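Local coordinates for protein probable chitinase (Chromobacterium violaceum, PDB 5JH8) that probably binds and hydrolyses chitin, as a glycoside hydrolase of family 18 built on a TIM barrel, at residues 66-71 and 109-114; 33-38 and 82-87; 5-10 and 27-32. All coordinates share one frame; numbering follows the deposited sequence. Where two conformers were deposited one is given.

How the interactions relate
All three contacts draw on neighbouring strands of the TIM barrel. Interactions 1 and 3 are buried and join adjacent parallel strands, 63-68 with 107-111 and 3-8 with 27-35. They meet inside the barrel, through the side chains of Tyr7 and Asn109. Interaction 2 is partly exposed: the end of strand 27-35, already used by interaction 3, and the loop after it meet helix 78-85. It adjoins interaction 1 through the backbone bonds of Ser68 with Tyr33 and Ile35. The chemistry follows: backbone ladders with buried polar groups in interactions 1 and 3, a ligand and a water in interaction 1; aliphatic side chains and a bridging water, with no direct hydrogen bond, in interaction 2.

Interaction 1 (66-71 and 109-114); sequences CVSNVD and NVDFEA. With HIS (histidine), chain F.
The carboxamide of Asn69 replaces a backbone rung: it pairs with both the N-H and the C=O of Glu113, where the two segments no longer run as a regular sheet. ND2 of Asn69 gives a nearly straight bond to Glu113 O (2.9 Å, 170°) within the plane of its own amide, while Glu113 N donates to Asn69 OD1 at 3.0 Å. Asparagine suits this place because one flat group offers both donor and acceptor, and ND2 also bonds Ser77 O.

Asn69 CB lies over one face of the Phe112 ring, 4.1 Å from the centroid, and Val110 CG1 packs against the opposite face. Ordinary parallel rungs come earlier: Val67 N to Asn109 O at 2.9 Å and Asp111 N to Val67 O.

On the inner face, Cys66 SG packs 3.8 Å from Asp111 CB. Asn109 is fixed by Tyr7 OH at its OD1 and by Ser144 and Ile142 at its ND2. With CG anti to the backbone N (chi1 -176°), Asp111 receives ND1 of the bound histidine on OD2 at 2.8 Å, and Glu113 lines the same pocket. A water beside Ser68 OG also donates to Asp111 OD2, at 2.9 Å. The Asn-Val-Asp-Phe-Glu sequence at a strand end is consistent with the DxDxE part of the family 18 active-site signature, with Asn109 in place of its first aspartate.

Interaction 2 (33-38 and 82-87); sequences YNITAQ and HAVSTS
Past the end of barrel strand 27-35, Ala37 and its neighbours lie against Ala83 and Val84 in the last turn of helix 78-85. No direct hydrogen bond joins the two segments; methyl groups do the work. Ala83 CB touches two atoms of Ala37, O at 3.3 Å and CB at 3.9 Å, and alanine on both segments lets the backbones come this near. Val84 uses only its CG2 branch, anti to the carbonyl carbon: it touches Thr36 O at 3.5 Å and, tip to tip, Ile35 CD1 at 4.1 Å. These two branched side chains suit the buried end of the contact, where Ala92 of helix 89-96 touches both, Phe112 packs on Ile35 and Phe126 on Val84.

The other end is wetter. A water donates to Ala37 O at 2.7 Å and lies 3.2 Å from Ser87 OG, bridging the segments. Nearby, Thr86 N is bonded to Ala83 O at 3.0 Å and Thr86 OG1 turns back onto His82 O at 2.8 Å, the hydroxyl standing above the carbonyl plane. Such a meeting of a strand's exit loop with the helix that follows the neighbouring barrel strand, here 63-68, belongs to the outer layer of a TIM barrel.

Interaction 3 (5-10 and 27-32); sequences LAYYSG and AVAVDF
Four backbone hydrogen bonds tie these parallel strands together. Ala6 N donates to Ala27 O and Ala29 N to Ala6 O, and the alternation continues with Tyr8 N to Ala29 O and Asp31 N to Tyr8 O, the last at 2.8 Å. The ladder ends at an inverse gamma turn centred on Asp31, whose closing bond from Phe32 N to Val30 O is weak.

Among the apolar contacts is a CH-pi one: Ala29 CB lies over a face of the Tyr7 ring, 3.6 Å from its centroid and 23° off the normal. An alanine is small enough to sit against the ring face, while the Tyr7 hydroxyl has Asn109 as its partner. On the same face of the sheet, Leu5 CD1 touches Ala27 CB at 3.8 Å. The strands belong to a beta-alpha-beta crossover, strand 3-8, helix 14-20 and strand 27-35, the repeating element of the TIM barrel. The opposite face therefore meets helices: Tyr8 CB rests on Val28 CG1 at 3.6 Å, and the Tyr8 side chain, its CG anti to the backbone N (chi1 -175°), touches Tyr15 and Leu18 of helix 14-20. Branched and aromatic residues suit this layer because they fill the seam between sheet and helices.

The rings of Tyr8 and Phe32 are near-parallel (20°) but strongly displaced, centroids 5.4 Å apart, with little overlap. Tyr8 CD2 and Phe32 CE1 meet at 3.5 Å, and Tyr8 O comes to the Phe32 edge in its plane.

The polar side-chain bond runs from Ser9 OG to Asp31 OD2, 2.6 Å long and on the anti lone pair of that oxygen. Both residues have a second conformer, so it describes one state, beside Cys66 and Ser68 of the next strand, which Asp31 also touches.

Interaction 1 (66-71 and 109-114)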
loop_
_atom_site.group_PDB
_atom_site.type_symbol
_atom_site.label_atom_id
_atom_site.label_comp_id
_atom_site.label_asym_id
_atom_site.label_seq_id
_atom_site.Cartn_x
_atom_site.Cartn_y
_atom_site.Cartn_z
ATOM N N CYS A 66 1.521 -7.097 9.065
ATOM C CA CYS A 66 1.024 -7.127 7.688
ATOM C C CYS A 66 1.264 -8.517 7.117
ATOM O O CYS A 66 2.414 -8.949 6.964
ATOM C CB CYS A 66 1.671 -6.015 6.865
ATOM S SG CYS A 66 1.247 -6.033 5.107
ATOM N N VAL A 67 0.161 -9.208 6.860
ATOM C CA VAL A 67 0.149 -10.631 6.550
ATOM C C VAL A 67 -0.411 -10.831 5.147
ATOM O O VAL A 67 -1.523 -10.378 4.845
ATOM C CB VAL A 67 -0.681 -11.428 7.576
ATOM C CG1 VAL A 67 -0.638 -12.904 7.244
ATOM C CG2 VAL A 67 -0.210 -11.165 8.994
ATOM N N SER A 68 0.349 -11.528 4.316
ATOM C CA SER A 68 0.030 -11.674 2.907
ATOM C C SER A 68 -0.272 -13.128 2.554
ATOM O O SER A 68 0.218 -14.073 3.187
ATOM C CB SER A 68 1.193 -11.155 2.047
ATOM O OG SER A 68 1.461 -9.784 2.327
ATOM N N ASN A 69 -1.064 -13.294 1.490
ATOM C CA ASN A 69 -1.371 -14.606 0.927
ATOM C C ASN A 69 -0.381 -14.943 -0.184
ATOM O O ASN A 69 -0.736 -15.076 -1.348
ATOM C CB ASN A 69 -2.796 -14.641 0.384
ATOM C CG ASN A 69 -3.022 -13.617 -0.715
ATOM O OD1 ASN A 69 -2.604 -12.476 -0.601
ATOM N ND2 ASN A 69 -3.718 -14.015 -1.773
ATOM N N VAL A 70 0.880 -15.049 0.204
ATOM C CA VAL A 70 1.980 -15.359 -0.700
ATOM C C VAL A 70 2.428 -16.780 -0.383
ATOM O O VAL A 70 2.619 -17.123 0.791
ATOM C CB VAL A 70 3.123 -14.337 -0.533
ATOM C CG1 VAL A 70 4.376 -14.824 -1.231
ATOM C CG2 VAL A 70 2.699 -12.968 -1.081
ATOM N N ASP A 71 2.591 -17.601 -1.426
ATOM C CA ASP A 71 2.918 -19.008 -1.269
ATOM C C ASP A 71 4.428 -19.223 -1.197
ATOM O O ASP A 71 5.224 -18.278 -1.192
ATOM C CB ASP A 71 2.260 -19.823 -2.379
ATOM C CG ASP A 71 2.835 -19.536 -3.764
ATOM O OD1 ASP A 71 3.955 -19.000 -3.897
ATOM O OD2 ASP A 71 2.152 -19.892 -4.747
ATOM N N ASN A 109 -2.781 -5.935 9.555
ATOM C CA ASN A 109 -3.026 -5.458 8.195
ATOM C C ASN A 109 -3.124 -6.695 7.300
ATOM O O ASN A 109 -2.116 -7.353 7.032
ATOM C CB ASN A 109 -1.883 -4.525 7.773
ATOM C CG ASN A 109 -1.914 -4.032 6.312
ATOM O OD1 ASN A 109 -0.881 -3.579 5.841
ATOM N ND2 ASN A 109 -3.046 -4.081 5.632
ATOM N N VAL A 110 -4.338 -7.035 6.867
ATOM C CA VAL A 110 -4.538 -8.088 5.871
ATOM C C VAL A 110 -4.177 -7.508 4.510
ATOM O O VAL A 110 -4.785 -6.529 4.066
ATOM C CB VAL A 110 -5.981 -8.602 5.888
ATOM C CG1 VAL A 110 -6.210 -9.510 4.663
ATOM C CG2 VAL A 110 -6.275 -9.355 7.187
ATOM N N ASP A 111 -3.173 -8.102 3.865
ATOM C CA ASP A 111 -2.740 -7.710 2.522
ATOM C C ASP A 111 -2.939 -8.932 1.640
ATOM O O ASP A 111 -1.991 -9.668 1.342
ATOM C CB ASP A 111 -1.302 -7.232 2.525
ATOM C CG ASP A 111 -0.872 -6.724 1.170
ATOM O OD1 ASP A 111 -1.735 -6.607 0.274
ATOM O OD2 ASP A 111 0.323 -6.441 0.974
ATOM N N PHE A 112 -4.194 -9.191 1.282
ATOM C CA PHE A 112 -4.534 -10.310 0.404
ATOM C C PHE A 112 -4.776 -9.762 -0.996
ATOM O O PHE A 112 -5.734 -9.013 -1.218
ATOM C CB PHE A 112 -5.780 -11.063 0.871
ATOM C CG PHE A 112 -5.549 -12.034 2.004
ATOM C CD1 PHE A 112 -4.407 -12.012 2.809
ATOM C CD2 PHE A 112 -6.525 -12.959 2.274
ATOM C CE1 PHE A 112 -4.271 -12.904 3.855
ATOM C CE2 PHE A 112 -6.389 -13.844 3.293
ATOM C CZ PHE A 112 -5.263 -13.825 4.085
ATOM N N GLU A 113 -3.886 -10.112 -1.915
ATOM C CA GLU A 113 -3.962 -9.642 -3.282
ATOM C C GLU A 113 -4.236 -10.844 -4.179
ATOM O O GLU A 113 -4.026 -12.006 -3.804
ATOM C CB GLU A 113 -2.686 -8.881 -3.648
ATOM C CG GLU A 113 -2.460 -7.736 -2.658
ATOM C CD GLU A 113 -1.347 -6.775 -3.009
ATOM O OE1 GLU A 113 -0.973 -6.653 -4.190
ATOM O OE2 GLU A 113 -0.844 -6.125 -2.064
ATOM N N ALA A 114 -4.786 -10.568 -5.361
ATOM C CA ALA A 114 -5.213 -11.617 -6.275
ATOM C C ALA A 114 -6.345 -12.454 -5.682
ATOM O O ALA A 114 -6.513 -13.631 -6.037
ATOM C CB ALA A 114 -4.039 -12.496 -6.717
HETATM N N HIS F . 3.242 -4.514 -3.848
HETATM C CA HIS F . 3.589 -5.079 -2.547
HETATM C C HIS F . 4.306 -6.408 -2.736
HETATM O O HIS F . 4.173 -7.077 -3.769
HETATM C CB HIS F . 2.337 -5.250 -1.683
HETATM C CG HIS F . 1.746 -3.956 -1.210
HETATM N ND1 HIS F . 0.856 -3.886 -0.160
HETATM C CD2 HIS F . 1.901 -2.686 -1.655
HETATM C CE1 HIS F . 0.508 -2.628 0.037
HETATM N NE2 HIS F . 1.110 -1.881 -0.871
HETATM O OXT HIS F . 5.046 -6.835 -1.849
HETATM O O HOH W 1 2.859 -7.841 1.242
#

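Interaction 2 (33-38 and 82-87)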
loop_
_atom_site.group_PDB
_atom_site.type_symbol
_atom_site.label_atom_id
_atom_site.label_comp_id
_atom_site.label_asym_id
_atom_site.label_seq_id
_atom_site.Cartn_x
_atom_site.Cartn_y
_atom_site.Cartn_z
ATOM N N TYR A 33 5.318 -11.115 6.881
ATOM C CA TYR A 33 4.606 -12.318 7.263
ATOM C C TYR A 33 3.702 -12.809 6.141
ATOM O O TYR A 33 3.067 -12.014 5.438
ATOM C CB TYR A 33 3.763 -12.062 8.521
ATOM C CG TYR A 33 4.558 -11.361 9.609
ATOM C CD1 TYR A 33 5.485 -12.049 10.366
ATOM C CD2 TYR A 33 4.427 -9.987 9.833
ATOM C CE1 TYR A 33 6.224 -11.407 11.336
ATOM C CE2 TYR A 33 5.165 -9.351 10.789
ATOM C CZ TYR A 33 6.068 -10.053 11.541
ATOM O OH TYR A 33 6.782 -9.399 12.519
ATOM N N ASN A 34 3.610 -14.135 6.031
ATOM C CA ASN A 34 2.664 -14.795 5.141
ATOM C C ASN A 34 1.672 -15.608 5.972
ATOM O O ASN A 34 1.855 -15.808 7.183
ATOM C CB ASN A 34 3.404 -15.705 4.151
ATOM C CG ASN A 34 4.318 -14.931 3.211
ATOM O OD1 ASN A 34 4.090 -13.756 2.923
ATOM N ND2 ASN A 34 5.360 -15.594 2.726
ATOM N N ILE A 35 0.614 -16.079 5.312
ATOM C CA ILE A 35 -0.323 -17.019 5.913
ATOM C C ILE A 35 -0.454 -18.206 4.976
ATOM O O ILE A 35 -0.409 -18.050 3.750
ATOM C CB ILE A 35 -1.688 -16.354 6.228
ATOM C CG1 ILE A 35 -2.552 -17.240 7.127
ATOM C CG2 ILE A 35 -2.413 -15.915 4.979
ATOM C CD1 ILE A 35 -3.715 -16.508 7.761
ATOM N N THR A 36 -0.573 -19.398 5.550
ATOM C CA THR A 36 -0.733 -20.607 4.753
ATOM C C THR A 36 -2.212 -20.895 4.490
ATOM O O THR A 36 -3.115 -20.331 5.119
ATOM C CB THR A 36 -0.122 -21.815 5.467
ATOM O OG1 THR A 36 -0.935 -22.163 6.590
ATOM C CG2 THR A 36 1.315 -21.552 5.907
ATOM N N ALA A 37 -2.460 -21.836 3.576
ATOM C CA ALA A 37 -3.827 -22.258 3.289
ATOM C C ALA A 37 -4.492 -22.926 4.483
ATOM O O ALA A 37 -5.716 -23.067 4.489
ATOM C CB ALA A 37 -3.856 -23.201 2.084
ATOM N N GLN A 38 -3.728 -23.353 5.485
ATOM C CA GLN A 38 -4.301 -23.886 6.714
ATOM C C GLN A 38 -4.481 -22.815 7.784
ATOM O O GLN A 38 -4.899 -23.125 8.904
ATOM C CB GLN A 38 -3.449 -25.037 7.277
ATOM C CG GLN A 38 -3.330 -26.242 6.361
ATOM C CD GLN A 38 -2.382 -26.018 5.200
ATOM O OE1 GLN A 38 -1.312 -25.426 5.354
ATOM N NE2 GLN A 38 -2.775 -26.488 4.025
ATOM N N HIS A 82 -8.656 -18.083 -0.800
ATOM C CA HIS A 82 -9.890 -18.860 -0.777
ATOM C C HIS A 82 -9.967 -19.754 0.463
ATOM O O HIS A 82 -10.985 -19.785 1.160
ATOM C CB HIS A 82 -9.987 -19.712 -2.035
ATOM C CG HIS A 82 -11.143 -20.655 -2.005
ATOM N ND1 HIS A 82 -12.434 -20.241 -2.231
ATOM C CD2 HIS A 82 -11.214 -21.973 -1.717
ATOM C CE1 HIS A 82 -13.252 -21.271 -2.117
ATOM N NE2 HIS A 82 -12.536 -22.335 -1.798
ATOM N N ALA A 83 -8.890 -20.487 0.744
ATOM C CA ALA A 83 -8.875 -21.412 1.876
ATOM C C ALA A 83 -9.049 -20.670 3.201
ATOM O O ALA A 83 -9.874 -21.054 4.030
ATOM C CB ALA A 83 -7.572 -22.212 1.860
ATOM N N VAL A 84 -8.290 -19.589 3.409
ATOM C CA VAL A 84 -8.389 -18.807 4.640
ATOM C C VAL A 84 -9.792 -18.248 4.809
ATOM O O VAL A 84 -10.287 -18.113 5.933
ATOM C CB VAL A 84 -7.319 -17.693 4.585
ATOM C CG1 VAL A 84 -7.600 -16.577 5.590
ATOM C CG2 VAL A 84 -5.945 -18.305 4.783
ATOM N N SER A 85 -10.445 -17.893 3.705
ATOM C CA SER A 85 -11.772 -17.307 3.777
ATOM C C SER A 85 -12.873 -18.345 3.918
ATOM O O SER A 85 -14.027 -17.969 4.142
ATOM C CB SER A 85 -12.048 -16.468 2.532
ATOM O OG SER A 85 -11.144 -15.388 2.412
ATOM N N THR A 86 -12.556 -19.628 3.776
ATOM C CA THR A 86 -13.580 -20.662 3.847
ATOM C C THR A 86 -13.162 -21.748 4.838
ATOM O O THR A 86 -13.401 -21.626 6.044
ATOM C CB THR A 86 -13.900 -21.235 2.451
ATOM O OG1 THR A 86 -12.733 -21.828 1.880
ATOM C CG2 THR A 86 -14.418 -20.165 1.519
ATOM N N SER A 87 -12.497 -22.791 4.340
ATOM C CA SER A 87 -12.262 -23.985 5.147
ATOM C C SER A 87 -11.366 -23.728 6.349
ATOM O O SER A 87 -11.519 -24.392 7.382
ATOM C CB SER A 87 -11.670 -25.091 4.269
ATOM O OG SER A 87 -10.490 -24.662 3.610
HETATM O O HOH W 2 -7.433 -25.174 4.236
#

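Interaction 3 (5-10 and 27-32)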
loop_
_atom_site.group_PDB
_atom_site.type_symbol
_atom_site.label_atom_id
_atom_site.label_comp_id
_atom_site.label_asym_id
_atom_site.label_seq_id
_atom_site.Cartn_x
_atom_site.Cartn_y
_atom_site.Cartn_z
ATOM N N LEU A 5 0.593 6.068 7.786
ATOM C CA LEU A 5 0.970 4.663 7.871
ATOM C C LEU A 5 2.135 4.404 6.934
ATOM O O LEU A 5 1.984 4.462 5.715
ATOM C CB LEU A 5 -0.222 3.785 7.485
ATOM C CG LEU A 5 0.031 2.279 7.481
ATOM C CD1 LEU A 5 0.231 1.739 8.899
ATOM C CD2 LEU A 5 -1.143 1.582 6.813
ATOM N N ALA A 6 3.294 4.087 7.495
ATOM C CA ALA A 6 4.454 3.714 6.698
ATOM C C ALA A 6 4.517 2.199 6.554
ATOM O O ALA A 6 4.163 1.464 7.461
ATOM C CB ALA A 6 5.728 4.226 7.379
ATOM N N TYR A 7 5.005 1.738 5.407
ATOM C CA TYR A 7 5.220 0.317 5.139
ATOM C C TYR A 7 6.682 -0.047 5.384
ATOM O O TYR A 7 7.587 0.505 4.758
ATOM C CB TYR A 7 4.769 -0.075 3.714
ATOM C CG TYR A 7 3.299 -0.421 3.723
ATOM C CD1 TYR A 7 2.339 0.556 3.741
ATOM C CD2 TYR A 7 2.888 -1.736 3.891
ATOM C CE1 TYR A 7 1.020 0.247 3.887
ATOM C CE2 TYR A 7 1.564 -2.061 4.010
ATOM C CZ TYR A 7 0.628 -1.072 4.037
ATOM O OH TYR A 7 -0.692 -1.363 4.230
ATOM N N TYR A 8 6.890 -0.976 6.323
ATOM C CA TYR A 8 8.202 -1.530 6.658
ATOM C C TYR A 8 8.272 -2.918 6.036
ATOM O O TYR A 8 7.706 -3.875 6.559
ATOM C CB TYR A 8 8.397 -1.563 8.170
ATOM C CG TYR A 8 9.781 -2.006 8.564
ATOM C CD1 TYR A 8 10.848 -1.170 8.396
ATOM C CD2 TYR A 8 10.025 -3.273 9.079
ATOM C CE1 TYR A 8 12.123 -1.562 8.738
ATOM C CE2 TYR A 8 11.313 -3.677 9.406
ATOM C CZ TYR A 8 12.369 -2.807 9.238
ATOM O OH TYR A 8 13.662 -3.152 9.569
ATOM N N SER A 9 9.023 -3.033 4.941
ATOM C CA SER A 9 9.019 -4.217 4.105
ATOM C C SER A 9 10.452 -4.545 3.711
ATOM O O SER A 9 11.406 -3.893 4.145
ATOM C CB SER A 9 8.147 -3.985 2.869
ATOM O OG SER A 9 8.173 -5.134 2.050
ATOM N N GLY A 10 10.598 -5.545 2.846
ATOM C CA GLY A 10 11.900 -6.071 2.488
ATOM C C GLY A 10 12.636 -5.250 1.449
ATOM O O GLY A 10 12.787 -5.660 0.297
ATOM N N ALA A 27 2.157 5.281 12.391
ATOM C CA ALA A 27 1.770 3.886 12.444
ATOM C C ALA A 27 2.616 3.170 11.401
ATOM O O ALA A 27 3.012 3.790 10.414
ATOM C CB ALA A 27 0.289 3.705 12.119
ATOM N N VAL A 28 2.881 1.881 11.612
ATOM C CA VAL A 28 3.708 1.122 10.675
ATOM C C VAL A 28 3.068 -0.219 10.385
ATOM O O VAL A 28 2.666 -0.929 11.312
ATOM C CB VAL A 28 5.128 0.914 11.234
ATOM C CG1 VAL A 28 5.982 0.082 10.279
ATOM C CG2 VAL A 28 5.794 2.240 11.497
ATOM N N ALA A 29 3.013 -0.568 9.109
ATOM C CA ALA A 29 2.662 -1.901 8.667
ATOM C C ALA A 29 3.940 -2.715 8.507
ATOM O O ALA A 29 4.784 -2.387 7.672
ATOM C CB ALA A 29 1.902 -1.826 7.355
ATOM N N VAL A 30 4.084 -3.751 9.326
ATOM C CA VAL A 30 5.294 -4.573 9.379
ATOM C C VAL A 30 5.063 -5.740 8.426
ATOM O O VAL A 30 4.413 -6.732 8.771
ATOM C CB VAL A 30 5.608 -5.014 10.807
ATOM C CG1 VAL A 30 6.848 -5.856 10.831
ATOM C CG2 VAL A 30 5.787 -3.787 11.715
ATOM N N ASP A 31 5.560 -5.575 7.193
ATOM C CA ASP A 31 5.273 -6.448 6.047
ATOM C C ASP A 31 6.320 -7.561 5.967
ATOM O O ASP A 31 7.195 -7.573 5.096
ATOM C CB ASP A 31 5.254 -5.597 4.779
ATOM C CG ASP A 31 5.087 -6.403 3.520
ATOM O OD1 ASP A 31 4.115 -7.173 3.450
ATOM O OD2 ASP A 31 5.905 -6.241 2.586
ATOM N N PHE A 32 6.215 -8.505 6.911
ATOM C CA PHE A 32 7.209 -9.561 7.056
ATOM C C PHE A 32 6.604 -10.949 7.182
ATOM O O PHE A 32 7.330 -11.889 7.529
ATOM C CB PHE A 32 8.149 -9.263 8.239
ATOM C CG PHE A 32 9.297 -8.368 7.872
ATOM C CD1 PHE A 32 9.121 -7.020 7.623
ATOM C CD2 PHE A 32 10.562 -8.896 7.754
ATOM C CE1 PHE A 32 10.181 -6.222 7.251
ATOM C CE2 PHE A 32 11.618 -8.112 7.377
ATOM C CZ PHE A 32 11.430 -6.769 7.131
#